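Local coordinates for heme-binding protein A / AI-2 binding protein A (Helicobacter pylori SS1, PDB 6OFQ) that probably captures short peptides such as STSA in the periplasm and delivers them to an ABC transporter, at residues M44-V56 against Y133-E145. Sequence-based numbering, arbitrary orientation. Where two conformers were deposited one is given.
Sequences MDPALVTDGESYV and YYSPGAKSYKYWE
Leu-48 pushes its two methyl groups into a pocket built by three residues of 133-145, and this is the tight half of the contact. CD2 lies 3.6 Å from CE1 of Tyr-141, while CD1 touches both the CD and CE methylenes of Lys-139 and the CE2 corner of the Tyr-134 ring. The same lysine lays its CD over one face of that ring, and Tyr-133 takes the opposite face. Beside Leu-48, the methyl of Ala-47 meets the edge of the Tyr-141 ring. Next to this patch the Tyr-134 hydroxyl donates to Asp-45, its OH 2.7 Å from OD2 and on the anti lone pair. CG of Asp-45 stands anti to the backbone N (chi1 180°), which sends the carboxylate out to the tyrosine; Arg-125 of helix 116-127 adds a salt bridge to OD2, and OD1 closes an Asx turn by accepting from Ala-47 N. All this joins two loops, each running into a helix, in a type II periplasmic binding protein of solute-binding family 5. Asp-51 is the N-cap of helix 52-61, taking Ser-54 N on OD2, and Tyr-141 is the N-cap of helix 142-147. Toward Lys-142 the fit becomes looser and wetter. One water accepts from Tyr-143 N at 3.0 Å and lies within bonding distance of Ala-47 O and Val-49 O; another links Leu-48 O to Ser-140 N. The extended Lys-142 chain crosses the Thr-50 methyl at about a right angle, CB to CG2 3.7 Å, and its NZ donates to two further waters, one bound to Leu-48 O and one 3.0 Å from Thr-50 OG1. Tyr-143 brings CE2 within 3.2 Å of Tyr-55 OH, while its own hydroxyl bonds to Asp-431.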
ATOM      1  N   MET A  44       5.004  -1.292  13.945  1.00  5.47           N
ATOM      2  CA  MET A  44       6.372  -1.274  13.481  1.00  5.19           C
ATOM      3  C   MET A  44       6.834  -2.637  12.898  1.00  5.02           C
ATOM      4  O   MET A  44       7.993  -2.745  12.540  1.00  5.01           O
ATOM      5  CB  MET A  44       7.324  -0.822  14.597  1.00  6.02           C
ATOM      6  CG  MET A  44       7.073   0.640  14.924  1.00  6.73           C
ATOM      7  SD  MET A  44       7.620   1.773  13.632  1.00  7.75           S
ATOM      8  CE  MET A  44       6.641   3.203  14.080  1.00  8.01           C
ATOM      9  N   ASP A  45       5.935  -3.586  12.805  1.00  4.83           N
ATOM     10  CA  ASP A  45       6.193  -4.851  12.072  1.00  4.77           C
ATOM     11  C   ASP A  45       5.360  -4.792  10.784  1.00  4.26           C
ATOM     12  O   ASP A  45       4.144  -4.946  10.825  1.00  4.42           O
ATOM     13  CB  ASP A  45       5.815  -6.080  12.918  1.00  4.86           C
ATOM     14  CG  ASP A  45       6.047  -7.393  12.218  1.00  5.58           C
ATOM     15  OD1 ASP A  45       6.327  -7.441  10.996  1.00  4.66           O
ATOM     16  OD2 ASP A  45       6.055  -8.450  12.898  1.00  5.68           O
ATOM     17  N   PRO A  46       6.014  -4.572   9.643  1.00  4.10           N
ATOM     18  CA  PRO A  46       5.264  -4.347   8.400  1.00  4.44           C
ATOM     19  C   PRO A  46       4.497  -5.540   7.901  1.00  4.33           C
ATOM     20  O   PRO A  46       3.586  -5.369   7.081  1.00  5.10           O
ATOM     21  CB  PRO A  46       6.319  -3.923   7.400  1.00  4.48           C
ATOM     22  CG  PRO A  46       7.498  -4.609   7.917  1.00  4.64           C
ATOM     23  CD  PRO A  46       7.459  -4.547   9.399  1.00  4.52           C
ATOM     24  N   ALA A  47       4.834  -6.757   8.369  1.00  3.91           N
ATOM     25  CA  ALA A  47       4.058  -7.921   8.035  1.00  4.08           C
ATOM     26  C   ALA A  47       2.695  -7.966   8.674  1.00  3.91           C
ATOM     27  O   ALA A  47       1.844  -8.675   8.175  1.00  4.14           O
ATOM     28  CB  ALA A  47       4.782  -9.235   8.271  1.00  4.09           C
ATOM     29  N   LEU A  48       2.451  -7.148   9.695  1.00  4.02           N
ATOM     30  CA  LEU A  48       1.178  -7.174  10.382  1.00  4.40           C
ATOM     31  C   LEU A  48       0.171  -6.143   9.871  1.00  4.41           C
ATOM     32  O   LEU A  48      -0.975  -6.107  10.342  1.00  5.85           O
ATOM     33  CB  LEU A  48       1.456  -6.860  11.881  1.00  4.52           C
ATOM     34  CG  LEU A  48       2.260  -7.947  12.585  1.00  5.17           C
ATOM     35  CD1 LEU A  48       2.383  -7.504  14.045  1.00  5.81           C
ATOM     36  CD2 LEU A  48       1.702  -9.336  12.495  1.00  6.22           C
ATOM     37  N   VAL A  49       0.611  -5.263   8.987  1.00  4.07           N
ATOM     38  CA  VAL A  49      -0.218  -4.132   8.522  1.00  4.19           C
ATOM     39  C   VAL A  49      -0.191  -4.122   6.996  1.00  3.56           C
ATOM     40  O   VAL A  49       0.633  -4.809   6.403  1.00  3.81           O
ATOM     41  CB  VAL A  49       0.258  -2.830   9.181  1.00  4.65           C
ATOM     42  CG1 VAL A  49      -0.079  -2.777  10.666  1.00  5.65           C
ATOM     43  CG2 VAL A  49       1.712  -2.597   8.953  1.00  4.73           C
ATOM     44  N   THR A  50      -1.047  -3.259   6.418  1.00  3.90           N
ATOM     45  CA  THR A  50      -1.098  -3.212   4.947  1.00  4.20           C
ATOM     46  C   THR A  50      -1.056  -1.817   4.362  1.00  4.42           C
ATOM     47  O   THR A  50      -1.144  -1.672   3.140  1.00  4.32           O
ATOM     48  CB  THR A  50      -2.410  -3.872   4.444  1.00  4.89           C
ATOM     49  OG1 THR A  50      -3.492  -3.074   4.908  1.00  6.72           O
ATOM     50  CG2 THR A  50      -2.572  -5.336   4.887  1.00  5.11           C
ATOM     51  N   ASP A  51      -0.922  -0.786   5.193  1.00  4.10           N
ATOM     52  CA  ASP A  51      -1.244   0.596   4.813  1.00  4.13           C
ATOM     53  C   ASP A  51       0.025   1.427   4.670  1.00  4.16           C
ATOM     54  O   ASP A  51       1.011   1.317   5.389  1.00  4.32           O
ATOM     55  CB  ASP A  51      -2.237   1.205   5.795  1.00  4.66           C
ATOM     56  CG  ASP A  51      -1.606   1.510   7.140  1.00  4.70           C
ATOM     57  OD1 ASP A  51      -1.272   0.498   7.842  1.00  4.76           O
ATOM     58  OD2 ASP A  51      -1.473   2.708   7.472  1.00  5.74           O
ATOM     59  N   GLY A  52      -0.083   2.358   3.709  1.00  4.29           N
ATOM     60  CA  GLY A  52       1.013   3.276   3.442  1.00  3.95           C
ATOM     61  C   GLY A  52       1.445   4.080   4.648  1.00  3.84           C
ATOM     62  O   GLY A  52       2.626   4.368   4.755  1.00  4.46           O
ATOM     63  N   GLU A  53       0.489   4.539   5.465  1.00  4.06           N
ATOM     64  CA  GLU A  53       0.923   5.306   6.623  1.00  4.26           C
ATOM     65  C   GLU A  53       1.858   4.552   7.536  1.00  4.27           C
ATOM     66  O   GLU A  53       2.867   5.078   8.008  1.00  4.31           O
ATOM     67  CB  GLU A  53      -0.284   5.881   7.385  1.00  4.43           C
ATOM     68  CG  GLU A  53      -1.150   6.909   6.657  1.00  4.58           C
ATOM     69  CD  GLU A  53      -0.519   8.256   6.409  1.00  5.31           C
ATOM     70  OE1 GLU A  53       0.698   8.438   6.453  1.00  5.17           O
ATOM     71  OE2 GLU A  53      -1.308   9.225   6.197  1.00  7.24           O
ATOM     72  N   SER A  54       1.559   3.289   7.796  1.00  3.80           N
ATOM     73  CA  SER A  54       2.468   2.445   8.563  1.00  3.92           C
ATOM     74  C   SER A  54       3.836   2.305   7.868  1.00  3.66           C
ATOM     75  O   SER A  54       4.880   2.317   8.533  1.00  5.15           O
ATOM     76  CB  SER A  54       1.917   1.062   8.799  1.00  3.89           C
ATOM     77  OG  SER A  54       0.683   1.067   9.548  1.00  4.23           O
ATOM     78  N   TYR A  55       3.797   2.143   6.545  1.00  3.57           N
ATOM     79  CA  TYR A  55       5.051   1.939   5.829  1.00  3.53           C
ATOM     80  C   TYR A  55       5.932   3.145   5.716  1.00  3.77           C
ATOM     81  O   TYR A  55       7.107   2.951   5.363  1.00  3.27           O
ATOM     82  CB  TYR A  55       4.789   1.272   4.458  1.00  3.67           C
ATOM     83  CG  TYR A  55       4.158  -0.098   4.535  1.00  3.94           C
ATOM     84  CD1 TYR A  55       4.261  -0.948   5.624  1.00  4.27           C
ATOM     85  CD2 TYR A  55       3.467  -0.616   3.408  1.00  4.02           C
ATOM     86  CE1 TYR A  55       3.680  -2.189   5.596  1.00  4.25           C
ATOM     87  CE2 TYR A  55       2.944  -1.869   3.362  1.00  4.23           C
ATOM     88  CZ  TYR A  55       3.022  -2.668   4.474  1.00  4.49           C
ATOM     89  OH  TYR A  55       2.538  -3.970   4.429  1.00  5.01           O
ATOM     90  N   VAL A  56       5.392   4.340   5.998  1.00  3.92           N
ATOM     91  CA  VAL A  56       6.288   5.484   6.068  1.00  4.69           C
ATOM     92  C   VAL A  56       7.462   5.217   7.007  1.00  4.35           C
ATOM     93  O   VAL A  56       8.624   5.419   6.613  1.00  5.04           O
ATOM     94  CB  VAL A  56       5.518   6.750   6.510  1.00  5.21           C
ATOM     95  CG1 VAL A  56       6.511   7.903   6.702  1.00  5.90           C
ATOM     96  CG2 VAL A  56       4.416   7.126   5.528  1.00  4.95           C
ATOM     97  N   TYR A 133       5.039 -16.726  16.147  1.00  9.01           N
ATOM     98  CA  TYR A 133       5.794 -15.918  17.110  1.00  9.34           C
ATOM     99  C   TYR A 133       4.872 -15.208  18.088  1.00 10.65           C
ATOM    100  O   TYR A 133       4.918 -15.468  19.313  1.00 11.66           O
ATOM    101  CB  TYR A 133       6.782 -14.961  16.431  1.00  9.17           C
ATOM    102  CG  TYR A 133       7.608 -14.159  17.405  1.00  8.14           C
ATOM    103  CD1 TYR A 133       8.749 -14.730  17.970  1.00  7.98           C
ATOM    104  CD2 TYR A 133       7.241 -12.848  17.726  1.00  8.05           C
ATOM    105  CE1 TYR A 133       9.530 -13.976  18.856  1.00  8.07           C
ATOM    106  CE2 TYR A 133       8.001 -12.097  18.631  1.00  8.05           C
ATOM    107  CZ  TYR A 133       9.119 -12.701  19.208  1.00  8.44           C
ATOM    108  OH  TYR A 133       9.950 -11.947  20.012  1.00  8.91           O
ATOM    109  N   TYR A 134       4.049 -14.298  17.579  1.00  8.94           N
ATOM    110  CA  TYR A 134       3.093 -13.554  18.382  1.00  8.69           C
ATOM    111  C   TYR A 134       2.066 -14.513  18.970  1.00 10.50           C
ATOM    112  O   TYR A 134       1.746 -15.540  18.428  1.00 11.57           O
ATOM    113  CB  TYR A 134       2.396 -12.489  17.572  1.00  8.57           C
ATOM    114  CG  TYR A 134       3.377 -11.477  17.027  1.00  8.29           C
ATOM    115  CD1 TYR A 134       3.967 -10.551  17.849  1.00  8.63           C
ATOM    116  CD2 TYR A 134       3.587 -11.351  15.669  1.00  8.10           C
ATOM    117  CE1 TYR A 134       4.850  -9.582  17.403  1.00  8.26           C
ATOM    118  CE2 TYR A 134       4.516 -10.424  15.202  1.00  6.50           C
ATOM    119  CZ  TYR A 134       5.065  -9.488  16.039  1.00  7.37           C
ATOM    120  OH  TYR A 134       5.938  -8.549  15.591  1.00  7.18           O
ATOM    121  N   SER A 135       1.600 -14.129  20.151  1.00 13.16           N
ATOM    122  CA  SER A 135       0.514 -14.862  20.781  1.00 18.13           C
ATOM    123  C   SER A 135      -0.717 -14.891  19.925  1.00 19.69           C
ATOM    124  O   SER A 135      -0.944 -13.970  19.123  1.00 17.26           O
ATOM    125  CB  SER A 135       0.082 -14.178  22.085  1.00 19.72           C
ATOM    126  OG  SER A 135       1.170 -14.442  22.942  1.00 27.27           O
ATOM    127  N   PRO A 136      -1.521 -15.934  20.120  1.00 23.06           N
ATOM    128  CA  PRO A 136      -2.841 -15.822  19.511  1.00 25.24           C
ATOM    129  C   PRO A 136      -3.512 -14.484  19.882  1.00 24.47           C
ATOM    130  O   PRO A 136      -3.368 -13.904  20.967  1.00 26.22           O
ATOM    131  CB  PRO A 136      -3.560 -17.097  19.995  1.00 29.36           C
ATOM    132  CG  PRO A 136      -2.463 -18.016  20.453  1.00 27.72           C
ATOM    133  CD  PRO A 136      -1.382 -17.120  20.991  1.00 23.69           C
ATOM    134  N   GLY A 137      -4.131 -13.872  18.883  1.00 23.41           N
ATOM    135  CA  GLY A 137      -4.777 -12.594  19.098  1.00 21.26           C
ATOM    136  C   GLY A 137      -5.094 -11.968  17.763  1.00 21.45           C
ATOM    137  O   GLY A 137      -5.086 -12.652  16.746  1.00 23.54           O
ATOM    138  N   ALA A 138      -5.401 -10.672  17.765  1.00 21.50           N
ATOM    139  CA  ALA A 138      -5.830  -9.979  16.550  1.00 22.60           C
ATOM    140  C   ALA A 138      -4.687  -9.869  15.543  1.00 19.48           C
ATOM    141  O   ALA A 138      -5.051  -9.727  14.366  1.00 23.41           O
ATOM    142  CB  ALA A 138      -6.398  -8.592  16.826  1.00 25.06           C
ATOM    143  N   LYS A 139      -3.413 -10.047  15.923  1.00 15.59           N
ATOM    144  CA  LYS A 139      -2.341  -9.897  14.891  1.00 14.03           C
ATOM    145  C   LYS A 139      -2.472 -10.952  13.794  1.00 13.36           C
ATOM    146  O   LYS A 139      -2.734 -12.146  14.043  1.00 14.08           O
ATOM    147  CB  LYS A 139      -0.924  -9.943  15.459  1.00 12.80           C
ATOM    148  CG  LYS A 139      -0.571  -8.819  16.421  1.00 13.13           C
ATOM    149  CD  LYS A 139       0.759  -9.009  17.104  1.00 12.90           C
ATOM    150  CE  LYS A 139       1.406  -7.759  17.658  1.00 13.94           C
ATOM    151  NZ  LYS A 139       0.553  -7.283  18.769  1.00 16.42           N
ATOM    152  N   SER A 140      -2.299 -10.465  12.573  1.00 10.13           N
ATOM    153  CA  SER A 140      -2.469 -11.298  11.413  1.00 10.71           C
ATOM    154  C   SER A 140      -1.453 -10.888  10.343  1.00  7.79           C
ATOM    155  O   SER A 140      -1.191  -9.696  10.129  1.00  6.69           O
ATOM    156  CB  SER A 140      -3.843 -11.111  10.816  1.00 12.57           C
ATOM    157  OG  SER A 140      -3.970 -11.922   9.662  1.00 22.58           O
ATOM    158  N   TYR A 141      -0.930 -11.887   9.616  1.00  6.04           N
ATOM    159  CA  TYR A 141      -0.035 -11.655   8.476  1.00  5.22           C
ATOM    160  C   TYR A 141      -0.868 -11.489   7.237  1.00  5.15           C
ATOM    161  O   TYR A 141      -0.991 -12.385   6.413  1.00  5.65           O
ATOM    162  CB  TYR A 141       0.966 -12.828   8.382  1.00  5.17           C
ATOM    163  CG  TYR A 141       1.921 -12.908   9.586  1.00  5.30           C
ATOM    164  CD1 TYR A 141       2.834 -11.899   9.863  1.00  5.54           C
ATOM    165  CD2 TYR A 141       1.953 -14.053  10.414  1.00  5.90           C
ATOM    166  CE1 TYR A 141       3.685 -11.928  10.961  1.00  5.70           C
ATOM    167  CE2 TYR A 141       2.894 -14.142  11.442  1.00  6.34           C
ATOM    168  CZ  TYR A 141       3.727 -13.092  11.725  1.00  5.83           C
ATOM    169  OH  TYR A 141       4.577 -13.166  12.809  1.00  6.41           O
ATOM    170  N   LYS A 142      -1.417 -10.280   7.116  1.00  5.47           N
ATOM    171  CA  LYS A 142      -2.455 -10.006   6.150  1.00  5.60           C
ATOM    172  C   LYS A 142      -2.074 -10.115   4.698  1.00  5.08           C
ATOM    173  O   LYS A 142      -2.784 -10.765   3.907  1.00  4.77           O
ATOM    174  CB  LYS A 142      -3.135  -8.621   6.386  1.00  7.02           C
ATOM    175  CG  LYS A 142      -3.887  -8.499   7.721  1.00  9.69           C
ATOM    176  CD  LYS A 142      -4.235  -7.033   8.037  1.00 12.37           C
ATOM    177  CE  LYS A 142      -4.530  -6.617   9.472  1.00 17.90           C
ATOM    178  NZ  LYS A 142      -5.073  -5.227   9.513  1.00 22.97           N
ATOM    179  N   TYR A 143      -0.968  -9.503   4.280  1.00  4.34           N
ATOM    180  CA  TYR A 143      -0.515  -9.666   2.926  1.00  4.35           C
ATOM    181  C   TYR A 143      -0.237 -11.122   2.653  1.00  4.09           C
ATOM    182  O   TYR A 143      -0.545 -11.570   1.541  1.00  4.69           O
ATOM    183  CB  TYR A 143       0.746  -8.863   2.645  1.00  4.28           C
ATOM    184  CG  TYR A 143       0.548  -7.465   2.035  1.00  3.96           C
ATOM    185  CD1 TYR A 143       0.361  -7.360   0.676  1.00  3.94           C
ATOM    186  CD2 TYR A 143       0.708  -6.293   2.760  1.00  4.07           C
ATOM    187  CE1 TYR A 143       0.255  -6.133   0.036  1.00  3.79           C
ATOM    188  CE2 TYR A 143       0.626  -5.041   2.153  1.00  3.91           C
ATOM    189  CZ  TYR A 143       0.438  -5.002   0.784  1.00  3.62           C
ATOM    190  OH  TYR A 143       0.447  -3.752   0.195  1.00  4.00           O
ATOM    191  N   TRP A 144       0.530 -11.799   3.508  1.00  4.76           N
ATOM    192  CA  TRP A 144       0.929 -13.189   3.261  1.00  4.55           C
ATOM    193  C   TRP A 144      -0.297 -14.073   2.996  1.00  4.73           C
ATOM    194  O   TRP A 144      -0.325 -14.850   2.020  1.00  5.14           O
ATOM    195  CB  TRP A 144       1.782 -13.728   4.415  1.00  4.62           C
ATOM    196  CG  TRP A 144       2.292 -15.085   4.210  1.00  4.83           C
ATOM    197  CD1 TRP A 144       1.583 -16.253   4.289  1.00  5.47           C
ATOM    198  CD2 TRP A 144       3.642 -15.453   3.867  1.00  4.48           C
ATOM    199  NE1 TRP A 144       2.400 -17.306   3.948  1.00  5.10           N
ATOM    200  CE2 TRP A 144       3.679 -16.861   3.712  1.00  4.88           C
ATOM    201  CE3 TRP A 144       4.839 -14.749   3.693  1.00  4.77           C
ATOM    202  CZ2 TRP A 144       4.821 -17.546   3.326  1.00  4.71           C
ATOM    203  CZ3 TRP A 144       5.990 -15.430   3.361  1.00  5.07           C
ATOM    204  CH2 TRP A 144       5.981 -16.840   3.175  1.00  4.77           C
ATOM    205  N   GLU A 145      -1.291 -13.945   3.882  0.50  4.61           N
ATOM    206  CA  GLU A 145      -2.532 -14.686   3.740  0.50  5.34           C
ATOM    207  C   GLU A 145      -3.313 -14.341   2.504  0.50  5.22           C
ATOM    208  O   GLU A 145      -3.693 -15.188   1.692  0.50  5.34           O
ATOM    209  CB  GLU A 145      -3.402 -14.581   4.999  0.50  5.84           C
ATOM    210  CG  GLU A 145      -2.787 -15.261   6.211  0.50  6.64           C
ATOM    211  CD  GLU A 145      -2.503 -16.727   5.943  0.50  7.71           C
ATOM    212  OE1 GLU A 145      -3.411 -17.467   5.515  0.50  9.36           O
ATOM    213  OE2 GLU A 145      -1.314 -17.105   6.034  0.50  9.56           O
TER
HETATM  214  O   HOH W   1       1.940 -10.451   5.846  1.00  4.76           O
HETATM  215  O   HOH W   2       0.273  -7.564   6.183  1.00  6.85           O
HETATM  216  O   HOH W   3      -2.184  -7.580  12.383  1.00  9.70           O
HETATM  217  O   HOH W   4      -3.132  -4.522  11.431  1.00 28.23           O
HETATM  218  O   HOH W   5      -5.062  -3.459   7.408  1.00 17.42           O